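Local coordinates for protein CHIR AB1 (Gallus gallus, PDB 2VSD) that probably acts as an avian Fc receptor on immune cells, binding the Fc region of antibodies through this extracellular immunoglobulin domain, at residues A[3-8]-A[71-75]; A[14-18]-A[91-95]. Residue numbers count along the deposited sequence, not the author numbering.

Contact 1: A[3-8]-A[71-75]. Unlike the reference sequence in segment 3-8: Gln-5 (reference Arg).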
loop_
_atom_site.group_PDB
_atom_site.type_symbol
_atom_site.label_atom_id
_atom_site.label_comp_id
_atom_site.label_asym_id
_atom_site.label_seq_id
_atom_site.Cartn_x
_atom_site.Cartn_y
_atom_site.Cartn_z
ATOM N N LEU A 3 9.029 -16.629 -0.889
ATOM C CA LEU A 3 7.649 -16.082 -1.055
ATOM C C LEU A 3 7.137 -16.219 -2.514
ATOM O O LEU A 3 7.540 -15.454 -3.390
ATOM C CB LEU A 3 7.587 -14.621 -0.561
ATOM C CG LEU A 3 6.209 -14.250 -0.016
ATOM C CD1 LEU A 3 6.206 -13.180 1.063
ATOM C CD2 LEU A 3 5.409 -13.787 -1.164
ATOM N N PRO A 4 6.261 -17.211 -2.775
ATOM C CA PRO A 4 5.787 -17.445 -4.147
ATOM C C PRO A 4 4.934 -16.294 -4.735
ATOM O O PRO A 4 3.989 -15.839 -4.094
ATOM C CB PRO A 4 4.941 -18.712 -4.014
ATOM C CG PRO A 4 4.578 -18.783 -2.574
ATOM C CD PRO A 4 5.694 -18.183 -1.822
ATOM N N GLN A 5 5.298 -15.865 -5.943
ATOM C CA GLN A 5 4.575 -14.844 -6.710
ATOM C C GLN A 5 3.087 -15.183 -6.781
ATOM O O GLN A 5 2.733 -16.326 -7.116
ATOM C CB GLN A 5 5.169 -14.747 -8.121
ATOM C CG GLN A 5 4.523 -13.686 -9.032
ATOM C CD GLN A 5 4.915 -13.816 -10.507
ATOM O OE1 GLN A 5 5.264 -14.899 -10.998
ATOM N NE2 GLN A 5 4.848 -12.713 -11.220
ATOM N N PRO A 6 2.204 -14.203 -6.462
ATOM C CA PRO A 6 0.775 -14.491 -6.575
ATOM C C PRO A 6 0.320 -14.425 -8.040
ATOM O O PRO A 6 1.046 -13.931 -8.885
ATOM C CB PRO A 6 0.128 -13.376 -5.739
ATOM C CG PRO A 6 1.080 -12.199 -5.893
ATOM C CD PRO A 6 2.465 -12.822 -5.980
ATOM N N SER A 7 -0.874 -14.917 -8.324
ATOM C CA SER A 7 -1.449 -14.736 -9.663
ATOM C C SER A 7 -2.849 -14.134 -9.571
ATOM O O SER A 7 -3.576 -14.338 -8.602
ATOM C CB SER A 7 -1.470 -16.073 -10.412
ATOM O OG SER A 7 -2.365 -16.937 -9.760
ATOM N N LEU A 8 -3.230 -13.399 -10.604
ATOM C CA LEU A 8 -4.419 -12.553 -10.535
ATOM C C LEU A 8 -5.321 -12.958 -11.694
ATOM O O LEU A 8 -4.845 -13.190 -12.829
ATOM C CB LEU A 8 -3.991 -11.081 -10.619
ATOM C CG LEU A 8 -5.032 -9.952 -10.515
ATOM C CD1 LEU A 8 -5.765 -9.954 -9.181
ATOM C CD2 LEU A 8 -4.333 -8.589 -10.818
ATOM N N TYR A 71 -3.913 -4.051 -13.778
ATOM C CA TYR A 71 -4.056 -4.548 -12.406
ATOM C C TYR A 71 -3.015 -5.601 -12.035
ATOM O O TYR A 71 -2.703 -6.490 -12.826
ATOM C CB TYR A 71 -5.453 -5.098 -12.155
ATOM C CG TYR A 71 -6.500 -4.000 -12.056
ATOM C CD1 TYR A 71 -7.126 -3.502 -13.216
ATOM C CD2 TYR A 71 -6.838 -3.447 -10.820
ATOM C CE1 TYR A 71 -8.096 -2.498 -13.141
ATOM C CE2 TYR A 71 -7.806 -2.405 -10.739
ATOM C CZ TYR A 71 -8.415 -1.958 -11.903
ATOM O OH TYR A 71 -9.348 -0.941 -11.836
ATOM N N GLN A 72 -2.505 -5.493 -10.815
ATOM C CA GLN A 72 -1.571 -6.480 -10.266
ATOM C C GLN A 72 -1.874 -6.696 -8.815
ATOM O O GLN A 72 -2.481 -5.823 -8.174
ATOM C CB GLN A 72 -0.138 -5.983 -10.399
ATOM C CG GLN A 72 0.381 -5.982 -11.808
ATOM C CD GLN A 72 1.676 -5.225 -11.915
ATOM O OE1 GLN A 72 1.707 -4.009 -11.741
ATOM N NE2 GLN A 72 2.767 -5.943 -12.161
ATOM N N CYS A 73 -1.423 -7.823 -8.259
ATOM C CA CYS A 73 -1.558 -8.011 -6.811
ATOM C C CYS A 73 -0.231 -8.440 -6.178
ATOM O O CYS A 73 0.647 -8.968 -6.878
ATOM C CB CYS A 73 -2.744 -8.936 -6.444
ATOM S SG CYS A 73 -2.561 -10.698 -6.864
ATOM N N ARG A 74 -0.107 -8.148 -4.878
ATOM C CA ARG A 74 1.111 -8.299 -4.088
ATOM C C ARG A 74 0.615 -8.746 -2.722
ATOM O O ARG A 74 -0.464 -8.328 -2.286
ATOM C CB ARG A 74 1.729 -6.900 -3.970
ATOM C CG ARG A 74 3.018 -6.752 -3.286
ATOM C CD ARG A 74 3.468 -5.358 -3.567
ATOM N NE ARG A 74 4.724 -5.016 -2.923
ATOM C CZ ARG A 74 4.875 -4.107 -1.973
ATOM N NH1 ARG A 74 3.842 -3.428 -1.474
ATOM N NH2 ARG A 74 6.090 -3.910 -1.488
ATOM N N TYR A 75 1.372 -9.571 -2.009
ATOM C CA TYR A 75 0.973 -9.886 -0.622
ATOM C C TYR A 75 2.163 -9.838 0.321
ATOM O O TYR A 75 3.298 -9.906 -0.139
ATOM C CB TYR A 75 0.200 -11.206 -0.504
ATOM C CG TYR A 75 1.004 -12.446 -0.798
ATOM C CD1 TYR A 75 1.201 -12.879 -2.113
ATOM C CD2 TYR A 75 1.537 -13.217 0.240
ATOM C CE1 TYR A 75 1.941 -14.035 -2.399
ATOM C CE2 TYR A 75 2.281 -14.377 -0.032
ATOM C CZ TYR A 75 2.483 -14.777 -1.355
ATOM O OH TYR A 75 3.209 -15.928 -1.662
#

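Contact 2: A[14-18]-A[91-95]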
loop_
_atom_site.group_PDB
_atom_site.type_symbol
_atom_site.label_atom_id
_atom_site.label_comp_id
_atom_site.label_asym_id
_atom_site.label_seq_id
_atom_site.Cartn_x
_atom_site.Cartn_y
_atom_site.Cartn_z
ATOM N N GLN A 14 -14.107 -9.690 -20.659
ATOM C CA GLN A 14 -14.526 -9.221 -21.981
ATOM C C GLN A 14 -15.862 -8.501 -21.926
ATOM O O GLN A 14 -16.729 -8.903 -21.138
ATOM C CB GLN A 14 -14.614 -10.372 -22.986
ATOM C CG GLN A 14 -13.317 -11.204 -23.093
ATOM C CD GLN A 14 -12.197 -10.441 -23.756
ATOM O OE1 GLN A 14 -12.451 -9.563 -24.582
ATOM N NE2 GLN A 14 -10.943 -10.754 -23.381
ATOM N N GLY A 15 -15.984 -7.466 -22.756
ATOM C CA GLY A 15 -17.191 -6.634 -22.873
ATOM C C GLY A 15 -17.584 -5.905 -21.577
ATOM O O GLY A 15 -18.763 -5.624 -21.351
ATOM N N VAL A 16 -16.592 -5.554 -20.762
ATOM C CA VAL A 16 -16.859 -4.847 -19.516
ATOM C C VAL A 16 -17.152 -3.381 -19.814
ATOM O O VAL A 16 -16.439 -2.739 -20.601
ATOM C CB VAL A 16 -15.689 -4.976 -18.504
ATOM C CG1 VAL A 16 -15.978 -4.139 -17.266
ATOM C CG2 VAL A 16 -15.493 -6.451 -18.126
ATOM N N SER A 17 -18.202 -2.854 -19.187
ATOM C CA SER A 17 -18.661 -1.484 -19.391
ATOM C C SER A 17 -18.831 -0.771 -18.071
ATOM O O SER A 17 -18.960 -1.421 -17.038
ATOM C CB SER A 17 -20.037 -1.547 -20.062
ATOM O OG SER A 17 -19.935 -2.270 -21.289
ATOM N N LEU A 18 -18.902 0.559 -18.088
ATOM C CA LEU A 18 -19.324 1.284 -16.878
ATOM C C LEU A 18 -20.618 0.706 -16.322
ATOM O O LEU A 18 -21.555 0.429 -17.082
ATOM C CB LEU A 18 -19.553 2.777 -17.171
ATOM C CG LEU A 18 -18.382 3.700 -17.534
ATOM C CD1 LEU A 18 -18.720 5.137 -17.078
ATOM C CD2 LEU A 18 -17.057 3.287 -16.967
ATOM N N GLU A 91 -5.253 -6.830 -17.581
ATOM C CA GLU A 91 -5.719 -5.538 -18.058
ATOM C C GLU A 91 -7.258 -5.484 -18.057
ATOM O O GLU A 91 -7.917 -6.391 -18.616
ATOM C CB GLU A 91 -5.162 -5.310 -19.451
ATOM C CG GLU A 91 -5.265 -3.856 -19.914
ATOM C CD GLU A 91 -4.182 -2.947 -19.352
ATOM O OE1 GLU A 91 -3.195 -3.439 -18.755
ATOM O OE2 GLU A 91 -4.295 -1.722 -19.569
ATOM N N LEU A 92 -7.813 -4.456 -17.391
ATOM C CA LEU A 92 -9.258 -4.107 -17.543
ATOM C C LEU A 92 -9.441 -3.129 -18.707
ATOM O O LEU A 92 -8.896 -2.008 -18.717
ATOM C CB LEU A 92 -9.811 -3.515 -16.235
ATOM C CG LEU A 92 -11.293 -3.121 -16.305
ATOM C CD1 LEU A 92 -12.164 -4.388 -16.640
ATOM C CD2 LEU A 92 -11.666 -2.527 -14.976
ATOM N N VAL A 93 -10.194 -3.578 -19.713
ATOM C CA VAL A 93 -10.398 -2.824 -20.931
ATOM C C VAL A 93 -11.862 -2.504 -20.939
ATOM O O VAL A 93 -12.673 -3.396 -20.815
ATOM C CB VAL A 93 -10.089 -3.687 -22.189
ATOM C CG1 VAL A 93 -10.360 -2.844 -23.464
ATOM C CG2 VAL A 93 -8.649 -4.198 -22.144
ATOM N N LEU A 94 -12.207 -1.233 -21.086
ATOM C CA LEU A 94 -13.612 -0.884 -20.998
ATOM C C LEU A 94 -14.229 -0.774 -22.367
ATOM O O LEU A 94 -13.672 -0.134 -23.268
ATOM C CB LEU A 94 -13.820 0.389 -20.165
ATOM C CG LEU A 94 -13.460 0.166 -18.695
ATOM C CD1 LEU A 94 -13.642 1.397 -17.794
ATOM C CD2 LEU A 94 -14.234 -1.027 -18.107
ATOM N N THR A 95 -15.327 -1.512 -22.499
ATOM C CA THR A 95 -16.359 -1.316 -23.499
ATOM C C THR A 95 -16.106 -2.022 -24.821
ATOM O O THR A 95 -16.603 -3.142 -24.994
ATOM C CB THR A 95 -16.721 0.167 -23.618
ATOM O OG1 THR A 95 -17.968 0.366 -22.943
ATOM C CG2 THR A 95 -16.807 0.593 -25.045
HETATM O O HOH W 1 -13.612 -5.961 -21.299
HETATM O O HOH W 2 -18.275 1.487 -20.697
#

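Contact 1: A[3-8]-A[71-75]
The packing of two sheets around a central disulfide, the hallmark of the immunoglobulin fold, is seen here where the N-terminal segment 3-8 packs on residues 71-75 of strand 69-78. Segment 3-8 leads into strand 7-11 of the opposite sheet, with only Ser-7 and Leu-8 in that strand, so side chains rather than backbone pairing hold the two together, with 430 Å² buried in all. Cys-73 points toward the other segment and forms the disulfide with Cys-26; its SG lies 4.0 Å from both Pro-6 CB and Leu-8 CD1, so the sulfur is flanked by apolar carbon. Leu-8, as a branched aliphatic residue, also reaches along the strand: its CD2 is 3.9 Å from Tyr-71 CB and 3.5 Å from Gln-72 CA. The CA-to-CB bond of Ser-7 points away from 71-75. Tyr-75 buries the most surface, 115 Å². The edge of its ring meets Pro-6, with Pro-6 CB 3.8 Å from Tyr-75 CD1, and its hydroxyl donates a hydrogen bond to the main chain, Tyr-75 OH to Pro-4 O at 2.6 Å. Leu-28, Pro-29 and Met-31 also pack against Tyr-75. A tyrosine suits this place because its ring can stay among apolar neighbours while its hydroxyl satisfies a carbonyl in an irregular, proline-containing segment. The chemistry therefore implies an apolar interior beside the disulfide, with one directional polar tie near the N-terminal end.

Contact 2: A[14-18]-A[91-95]
Val-16, Thr-95 and Leu-94 bury the most surface where the loop segment 14-18 meets the C-terminal residues 91-95. Val-16 contributes 78 Å² and works with both backbone and side chain. Its carbonyl accepts a short hydrogen bond, Thr-95 N to Val-16 O at 2.5 Å, and also takes a CA-H...O contact, with Leu-94 CA 3.4 Å from Val-16 O. Its compact, branched side chain packs through CG1 against two leucines: Val-16 CG1 lies 3.9 Å from Leu-92 CD1 and 3.7 Å from Leu-94 CD2. The branched end of Leu-94 offers two methyls, CD2 for this meeting with Val-16 and CD1 for Leu-18, with Leu-94 CD1 4.0 Å from Leu-18 CD2. Thr-95, the last modelled residue, adds a polar side chain at the exposed margin. There a water lies 2.5 Å from Thr-95 OG1 and accepts a hydrogen bond from Leu-18 N at 2.8 Å. A second water accepts from Val-16 N at 3.1 Å and donates to Val-93 O at 2.8 Å, so solvent bridges backbone groups that do not meet directly. Gly-15, at phi 61°, adopts a conformation that glycine tolerates easily. Val-62 packs against Val-16, Leu-18 and Leu-94, and Ala-68 also touches Leu-94. The contact thus joins the connection between strands 7-11 and 21-27 of one sheet to the C-terminal residues that run on from strand 81-92, an outermost strand of the other.

Overall arrangement
Contacts 1 and 2 link elements belonging to the two sheets of one immunoglobulin domain at places on opposite sides of its centre, with their own centres 22 Å apart. Their second segments lie on or run on from neighbouring antiparallel strands, 69-78 and 81-92, and they meet directly where Tyr-71 CE1 packs 3.7 Å from Leu-92 CB. Along the chain the segments alternate, so the two contacts cross in sequence. The centre of contact 1 is about 8 Å from the centre of the chain, that of contact 2 about 16 Å. A protein-linked glycan lies nearby: a bound NAG is about 7 Å from the Tyr-71 side chain, and one is about 6 Å from that of Leu-94.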